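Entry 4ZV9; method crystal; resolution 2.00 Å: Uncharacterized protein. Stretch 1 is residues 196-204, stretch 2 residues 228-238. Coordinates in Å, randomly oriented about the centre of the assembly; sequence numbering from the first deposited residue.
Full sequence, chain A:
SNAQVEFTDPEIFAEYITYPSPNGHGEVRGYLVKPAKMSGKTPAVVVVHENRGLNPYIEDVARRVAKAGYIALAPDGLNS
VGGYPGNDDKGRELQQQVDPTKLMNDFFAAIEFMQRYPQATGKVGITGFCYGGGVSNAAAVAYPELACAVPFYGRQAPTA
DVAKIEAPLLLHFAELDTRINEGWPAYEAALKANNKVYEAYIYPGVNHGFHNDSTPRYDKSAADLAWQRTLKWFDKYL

Stretch 1 (196-204) KVYEAYIYP
Stretch 2, residues 228-238: QRTLKWFDKYL

A helix packed across one face of a strand often meets it through a ladder of alternate residues along an extended segment and helix residues four apart, and this contact is a compact example. Strand 198-203 is extended, with phi/psi from -158/160 at Y198 to -90/118 at Y203; helix 228-237 runs antiparallel to it at 174°, the axes 11.6 Å apart at closest approach. V197, just before the strand, faces Y237, E199 faces W233 and Y201 faces R229, with CA to CA distances of 11.4, 9.7 and 9.7 Å. The four-residue step between R229, W233 and Y237 follows the helical hydrogen bonds, such as W233 N to R229 O at 3.0 Å and Y237 N to W233 O at 2.9 Å.

Across these gaps the contacts are made mostly by long or aromatic side chains. R229, with chi1 m and chi2 and chi3 both t, extends its guanidinium flat onto Y201, whose chi1 is m and chi2 -82°. The planes meet at 14°, and R229 CZ sits 3.7 Å from the centroid of the Y201 ring, a cation-pi contact; R229 CD lies over the ring too, 4.0 Å from that centroid. Stacking leaves the guanidinium edge free, and there R229 NH1 donates to Y203 OH at 3.0 Å and 157°. Y203 starts out sideways, but chi1 m with chi2 80° brings its hydroxyl to the arginine.

Y201 OH donates to E199 OE1 at 2.7 Å, linking two side chains that both point toward the helix. E199, chi1 m and chi2 t, also places CD 3.6 Å from W233 CZ3. W233 takes chi1 t and chi2 -109°, and its indole reaches the strand backbone, with CH2 4.4 Å from Y198 C. Farther along, V197 (chi1 t) brings CG1 within 3.7 Å of Y237 OH, Y237 having chi1 m and chi2 -66°.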

ATOM      1  N   LYS A 196     -21.070   3.186   1.845  1.00 47.49           N
ATOM      2  CA  LYS A 196     -19.834   2.755   1.202  1.00 46.29           C
ATOM      3  C   LYS A 196     -19.520   1.296   1.493  1.00 43.77           C
ATOM      4  O   LYS A 196     -19.893   0.769   2.539  1.00 44.02           O
ATOM      5  CB  LYS A 196     -18.669   3.636   1.648  1.00 46.59           C
ATOM      6  CG  LYS A 196     -18.859   5.114   1.331  1.00 44.59           C
ATOM      7  CD  LYS A 196     -19.047   5.356  -0.162  1.00 42.30           C
ATOM      8  CE  LYS A 196     -19.196   6.835  -0.461  1.00 41.41           C
ATOM      9  NZ  LYS A 196     -19.389   7.092  -1.917  1.00 40.29           N
ATOM     10  N   VAL A 197     -18.867   0.645   0.532  1.00 41.51           N
ATOM     11  CA  VAL A 197     -18.499  -0.762   0.646  1.00 41.10           C
ATOM     12  C   VAL A 197     -17.199  -0.831   1.421  1.00 39.85           C
ATOM     13  O   VAL A 197     -16.188  -0.268   0.989  1.00 38.47           O
ATOM     14  CB  VAL A 197     -18.330  -1.417  -0.752  1.00 41.81           C
ATOM     15  CG1 VAL A 197     -17.791  -2.844  -0.644  1.00 42.05           C
ATOM     16  CG2 VAL A 197     -19.665  -1.417  -1.500  1.00 41.98           C
ATOM     17  N   TYR A 198     -17.214  -1.515   2.562  1.00 41.75           N
ATOM     18  CA  TYR A 198     -16.001  -1.692   3.346  1.00 40.24           C
ATOM     19  C   TYR A 198     -16.111  -2.891   4.268  1.00 43.18           C
ATOM     20  O   TYR A 198     -17.206  -3.366   4.558  1.00 40.50           O
ATOM     21  CB  TYR A 198     -15.719  -0.449   4.203  1.00 39.87           C
ATOM     22  CG  TYR A 198     -16.595  -0.360   5.437  1.00 42.91           C
ATOM     23  CD1 TYR A 198     -17.892   0.131   5.357  1.00 42.49           C
ATOM     24  CD2 TYR A 198     -16.140  -0.798   6.674  1.00 42.47           C
ATOM     25  CE1 TYR A 198     -18.705   0.190   6.472  1.00 44.19           C
ATOM     26  CE2 TYR A 198     -16.948  -0.736   7.805  1.00 43.51           C
ATOM     27  CZ  TYR A 198     -18.225  -0.243   7.694  1.00 44.98           C
ATOM     28  OH  TYR A 198     -19.035  -0.181   8.808  1.00 48.24           O
ATOM     29  N   GLU A 199     -14.956  -3.384   4.706  1.00 40.57           N
ATOM     30  CA  GLU A 199     -14.878  -4.386   5.770  1.00 44.82           C
ATOM     31  C   GLU A 199     -13.714  -3.941   6.634  1.00 42.37           C
ATOM     32  O   GLU A 199     -12.683  -3.512   6.111  1.00 35.24           O
ATOM     33  CB  GLU A 199     -14.635  -5.807   5.258  1.00 48.15           C
ATOM     34  CG  GLU A 199     -15.825  -6.433   4.558  1.00 55.03           C
ATOM     35  CD  GLU A 199     -15.591  -7.883   4.165  1.00 59.02           C
ATOM     36  OE1 GLU A 199     -14.611  -8.502   4.636  1.00 63.03           O
ATOM     37  OE2 GLU A 199     -16.405  -8.417   3.385  1.00 67.12           O
ATOM     38  N   ALA A 200     -13.894  -3.997   7.951  1.00 42.84           N
ATOM     39  CA  ALA A 200     -12.837  -3.580   8.865  1.00 44.01           C
ATOM     40  C   ALA A 200     -12.633  -4.647   9.908  1.00 45.18           C
ATOM     41  O   ALA A 200     -13.590  -5.254  10.377  1.00 46.36           O
ATOM     42  CB  ALA A 200     -13.178  -2.258   9.524  1.00 43.52           C
ATOM     43  N   TYR A 201     -11.375  -4.890  10.243  1.00 43.90           N
ATOM     44  CA  TYR A 201     -11.029  -5.904  11.220  1.00 47.88           C
ATOM     45  C   TYR A 201     -10.072  -5.341  12.244  1.00 48.07           C
ATOM     46  O   TYR A 201      -9.101  -4.657  11.895  1.00 46.94           O
ATOM     47  CB  TYR A 201     -10.402  -7.117  10.535  1.00 46.61           C
ATOM     48  CG  TYR A 201     -11.353  -7.793   9.595  1.00 46.17           C
ATOM     49  CD1 TYR A 201     -12.303  -8.705  10.072  1.00 49.34           C
ATOM     50  CD2 TYR A 201     -11.337  -7.505   8.236  1.00 46.30           C
ATOM     51  CE1 TYR A 201     -13.195  -9.319   9.209  1.00 49.95           C
ATOM     52  CE2 TYR A 201     -12.218  -8.120   7.363  1.00 46.23           C
ATOM     53  CZ  TYR A 201     -13.147  -9.018   7.854  1.00 51.11           C
ATOM     54  OH  TYR A 201     -14.031  -9.613   6.993  1.00 51.09           O
ATOM     55  N   ILE A 202     -10.367  -5.616  13.508  1.00 49.05           N
ATOM     56  CA  ILE A 202      -9.506  -5.218  14.603  1.00 49.49           C
ATOM     57  C   ILE A 202      -8.879  -6.504  15.127  1.00 50.51           C
ATOM     58  O   ILE A 202      -9.583  -7.391  15.588  1.00 53.63           O
ATOM     59  CB  ILE A 202     -10.293  -4.483  15.699  1.00 53.88           C
ATOM     60  CG1 ILE A 202     -10.910  -3.220  15.107  1.00 53.40           C
ATOM     61  CG2 ILE A 202      -9.377  -4.110  16.857  1.00 55.70           C
ATOM     62  CD1 ILE A 202     -11.949  -2.568  15.992  1.00 57.65           C
ATOM     63  N   TYR A 203      -7.552  -6.582  15.071  1.00 46.49           N
ATOM     64  CA  TYR A 203      -6.823  -7.780  15.463  1.00 47.43           C
ATOM     65  C   TYR A 203      -6.498  -7.692  16.953  1.00 48.99           C
ATOM     66  O   TYR A 203      -5.807  -6.760  17.374  1.00 47.11           O
ATOM     67  CB  TYR A 203      -5.569  -7.937  14.580  1.00 46.33           C
ATOM     68  CG  TYR A 203      -5.959  -8.129  13.127  1.00 43.60           C
ATOM     69  CD1 TYR A 203      -6.316  -7.046  12.336  1.00 43.02           C
ATOM     70  CD2 TYR A 203      -6.045  -9.405  12.565  1.00 43.86           C
ATOM     71  CE1 TYR A 203      -6.717  -7.220  11.021  1.00 41.74           C
ATOM     72  CE2 TYR A 203      -6.443  -9.589  11.250  1.00 42.74           C
ATOM     73  CZ  TYR A 203      -6.777  -8.495  10.480  1.00 40.71           C
ATOM     74  OH  TYR A 203      -7.188  -8.661   9.169  1.00 39.73           O
ATOM     75  N   PRO A 204      -7.023  -8.640  17.761  1.00 52.01           N
ATOM     76  CA  PRO A 204      -6.814  -8.540  19.210  1.00 53.22           C
ATOM     77  C   PRO A 204      -5.389  -8.807  19.680  1.00 51.99           C
ATOM     78  O   PRO A 204      -4.645  -9.556  19.053  1.00 52.15           O
ATOM     79  CB  PRO A 204      -7.762  -9.603  19.784  1.00 56.66           C
ATOM     80  CG  PRO A 204      -7.932 -10.599  18.692  1.00 56.28           C
ATOM     81  CD  PRO A 204      -7.779  -9.854  17.391  1.00 52.76           C
ATOM     82  N   GLN A 228      -4.310 -12.951   4.134  1.00 39.71           N
ATOM     83  CA  GLN A 228      -5.271 -13.819   3.452  1.00 41.11           C
ATOM     84  C   GLN A 228      -6.490 -13.020   3.074  1.00 38.49           C
ATOM     85  O   GLN A 228      -6.979 -13.134   1.956  1.00 35.37           O
ATOM     86  CB  GLN A 228      -5.707 -14.962   4.357  1.00 48.52           C
ATOM     87  CG  GLN A 228      -6.690 -15.961   3.742  1.00 55.02           C
ATOM     88  CD  GLN A 228      -7.171 -17.012   4.738  1.00 68.99           C
ATOM     89  OE1 GLN A 228      -7.241 -16.773   5.951  1.00 76.45           O
ATOM     90  NE2 GLN A 228      -7.517 -18.184   4.226  1.00 77.12           N
ATOM     91  N   ARG A 229      -6.975 -12.202   4.000  1.00 37.52           N
ATOM     92  CA  ARG A 229      -8.116 -11.337   3.717  1.00 38.57           C
ATOM     93  C   ARG A 229      -7.812 -10.342   2.590  1.00 33.40           C
ATOM     94  O   ARG A 229      -8.663 -10.069   1.739  1.00 33.30           O
ATOM     95  CB  ARG A 229      -8.551 -10.599   4.978  1.00 40.82           C
ATOM     96  CG  ARG A 229      -9.290 -11.490   5.957  1.00 42.88           C
ATOM     97  CD  ARG A 229      -9.361 -10.829   7.319  1.00 46.08           C
ATOM     98  NE  ARG A 229     -10.199 -11.583   8.249  1.00 49.30           N
ATOM     99  CZ  ARG A 229     -10.207 -11.411   9.565  1.00 50.48           C
ATOM    100  NH1 ARG A 229      -9.391 -10.530  10.145  1.00 48.95           N
ATOM    101  NH2 ARG A 229     -11.028 -12.139  10.315  1.00 54.81           N
ATOM    102  N   THR A 230      -6.604  -9.813   2.592  1.00 30.14           N
ATOM    103  CA  THR A 230      -6.152  -8.885   1.543  1.00 27.99           C
ATOM    104  C   THR A 230      -6.137  -9.539   0.143  1.00 28.24           C
ATOM    105  O   THR A 230      -6.663  -8.981  -0.812  1.00 28.10           O
ATOM    106  CB  THR A 230      -4.783  -8.324   1.900  1.00 26.56           C
ATOM    107  OG1 THR A 230      -4.867  -7.649   3.157  1.00 24.96           O
ATOM    108  CG2 THR A 230      -4.283  -7.351   0.827  1.00 26.52           C
ATOM    109  N   LEU A 231      -5.605 -10.751   0.043  1.00 30.31           N
ATOM    110  CA  LEU A 231      -5.611 -11.483  -1.229  1.00 32.29           C
ATOM    111  C   LEU A 231      -7.036 -11.802  -1.725  1.00 33.71           C
ATOM    112  O   LEU A 231      -7.319 -11.717  -2.923  1.00 32.84           O
ATOM    113  CB  LEU A 231      -4.791 -12.775  -1.128  1.00 33.43           C
ATOM    114  CG  LEU A 231      -3.296 -12.597  -0.819  1.00 34.26           C
ATOM    115  CD1 LEU A 231      -2.576 -13.934  -0.935  1.00 33.49           C
ATOM    116  CD2 LEU A 231      -2.645 -11.571  -1.732  1.00 32.73           C
ATOM    117  N   LYS A 232      -7.939 -12.141  -0.814  1.00 35.06           N
ATOM    118  CA  LYS A 232      -9.331 -12.368  -1.209  1.00 37.42           C
ATOM    119  C   LYS A 232      -9.977 -11.079  -1.728  1.00 34.78           C
ATOM    120  O   LYS A 232     -10.806 -11.113  -2.641  1.00 34.01           O
ATOM    121  CB  LYS A 232     -10.156 -12.923  -0.045  1.00 42.38           C
ATOM    122  CG  LYS A 232      -9.747 -14.345   0.304  1.00 49.01           C
ATOM    123  CD  LYS A 232     -10.632 -15.020   1.343  1.00 56.28           C
ATOM    124  CE  LYS A 232      -9.942 -16.280   1.840  1.00 59.55           C
ATOM    125  NZ  LYS A 232     -10.878 -17.159   2.585  1.00 67.63           N
ATOM    126  N   TRP A 233      -9.622  -9.954  -1.124  1.00 32.85           N
ATOM    127  CA  TRP A 233     -10.157  -8.660  -1.524  1.00 34.24           C
ATOM    128  C   TRP A 233      -9.653  -8.355  -2.942  1.00 33.50           C
ATOM    129  O   TRP A 233     -10.433  -7.955  -3.816  1.00 32.44           O
ATOM    130  CB  TRP A 233      -9.703  -7.589  -0.529  1.00 33.03           C
ATOM    131  CG  TRP A 233     -10.535  -6.338  -0.491  1.00 33.38           C
ATOM    132  CD1 TRP A 233     -10.181  -5.107  -0.946  1.00 31.37           C
ATOM    133  CD2 TRP A 233     -11.836  -6.190   0.107  1.00 34.44           C
ATOM    134  NE1 TRP A 233     -11.189  -4.200  -0.684  1.00 33.46           N
ATOM    135  CE2 TRP A 233     -12.216  -4.841  -0.043  1.00 33.21           C
ATOM    136  CE3 TRP A 233     -12.717  -7.073   0.745  1.00 37.42           C
ATOM    137  CZ2 TRP A 233     -13.444  -4.345   0.419  1.00 36.16           C
ATOM    138  CZ3 TRP A 233     -13.939  -6.586   1.196  1.00 38.43           C
ATOM    139  CH2 TRP A 233     -14.288  -5.232   1.033  1.00 38.95           C
ATOM    140  N   PHE A 234      -8.352  -8.554  -3.161  1.00 31.11           N
ATOM    141  CA  PHE A 234      -7.768  -8.341  -4.492  1.00 33.43           C
ATOM    142  C   PHE A 234      -8.446  -9.217  -5.532  1.00 35.64           C
ATOM    143  O   PHE A 234      -8.758  -8.757  -6.627  1.00 34.81           O
ATOM    144  CB  PHE A 234      -6.259  -8.634  -4.526  1.00 31.87           C
ATOM    145  CG  PHE A 234      -5.393  -7.643  -3.763  1.00 29.09           C
ATOM    146  CD1 PHE A 234      -5.821  -6.341  -3.496  1.00 29.40           C
ATOM    147  CD2 PHE A 234      -4.115  -8.005  -3.382  1.00 27.89           C
ATOM    148  CE1 PHE A 234      -5.007  -5.452  -2.805  1.00 29.52           C
ATOM    149  CE2 PHE A 234      -3.284  -7.109  -2.726  1.00 27.72           C
ATOM    150  CZ  PHE A 234      -3.734  -5.831  -2.433  1.00 27.44           C
ATOM    151  N   ASP A 235      -8.637 -10.486  -5.191  1.00 36.61           N
ATOM    152  CA  ASP A 235      -9.248 -11.435  -6.102  1.00 42.29           C
ATOM    153  C   ASP A 235     -10.671 -11.011  -6.457  1.00 42.23           C
ATOM    154  O   ASP A 235     -11.110 -11.147  -7.590  1.00 39.13           O
ATOM    155  CB  ASP A 235      -9.280 -12.819  -5.461  1.00 52.65           C
ATOM    156  CG  ASP A 235      -9.910 -13.857  -6.359  1.00 61.43           C
ATOM    157  OD1 ASP A 235      -9.413 -14.041  -7.486  1.00 73.61           O
ATOM    158  OD2 ASP A 235     -10.906 -14.484  -5.946  1.00 71.39           O
ATOM    159  N   LYS A 236     -11.381 -10.476  -5.478  1.00 40.21           N
ATOM    160  CA  LYS A 236     -12.748 -10.038  -5.691  1.00 42.29           C
ATOM    161  C   LYS A 236     -12.854  -8.759  -6.526  1.00 39.66           C
ATOM    162  O   LYS A 236     -13.743  -8.647  -7.363  1.00 38.91           O
ATOM    163  CB  LYS A 236     -13.411  -9.798  -4.340  1.00 44.49           C
ATOM    164  CG  LYS A 236     -14.917  -9.599  -4.378  1.00 51.54           C
ATOM    165  CD  LYS A 236     -15.433  -9.400  -2.966  1.00 55.40           C
ATOM    166  CE  LYS A 236     -16.886  -9.110  -2.886  1.00 61.46           C
ATOM    167  NZ  LYS A 236     -17.712  -9.867  -3.847  1.00 65.59           N
ATOM    168  N   TYR A 237     -11.955  -7.802  -6.308  1.00 33.76           N
ATOM    169  CA  TYR A 237     -12.109  -6.488  -6.922  1.00 35.56           C
ATOM    170  C   TYR A 237     -11.136  -6.082  -8.018  1.00 38.72           C
ATOM    171  O   TYR A 237     -11.365  -5.073  -8.657  1.00 36.04           O
ATOM    172  CB  TYR A 237     -12.157  -5.414  -5.830  1.00 34.34           C
ATOM    173  CG  TYR A 237     -13.376  -5.546  -4.934  1.00 34.43           C
ATOM    174  CD1 TYR A 237     -14.653  -5.337  -5.440  1.00 35.72           C
ATOM    175  CD2 TYR A 237     -13.249  -5.837  -3.576  1.00 37.02           C
ATOM    176  CE1 TYR A 237     -15.783  -5.436  -4.621  1.00 36.90           C
ATOM    177  CE2 TYR A 237     -14.367  -5.937  -2.751  1.00 37.33           C
ATOM    178  CZ  TYR A 237     -15.629  -5.734  -3.283  1.00 37.37           C
ATOM    179  OH  TYR A 237     -16.719  -5.830  -2.474  1.00 38.98           O
ATOM    180  N   LEU A 238     -10.072  -6.849  -8.248  1.00 38.22           N
ATOM    181  CA  LEU A 238      -9.121  -6.519  -9.314  1.00 43.11           C
ATOM    182  C   LEU A 238      -9.398  -7.309 -10.586  1.00 48.56           C
ATOM    183  O   LEU A 238      -9.743  -8.493 -10.522  1.00 58.20           O
ATOM    184  CB  LEU A 238      -7.683  -6.764  -8.858  1.00 39.99           C
ATOM    185  CG  LEU A 238      -7.142  -5.753  -7.850  1.00 42.81           C
ATOM    186  CD1 LEU A 238      -5.758  -6.178  -7.387  1.00 41.88           C
ATOM    187  CD2 LEU A 238      -7.082  -4.373  -8.482  1.00 45.82           C
ATOM    188  OXT LEU A 238      -9.282  -6.779 -11.697  1.00 53.17           O
TER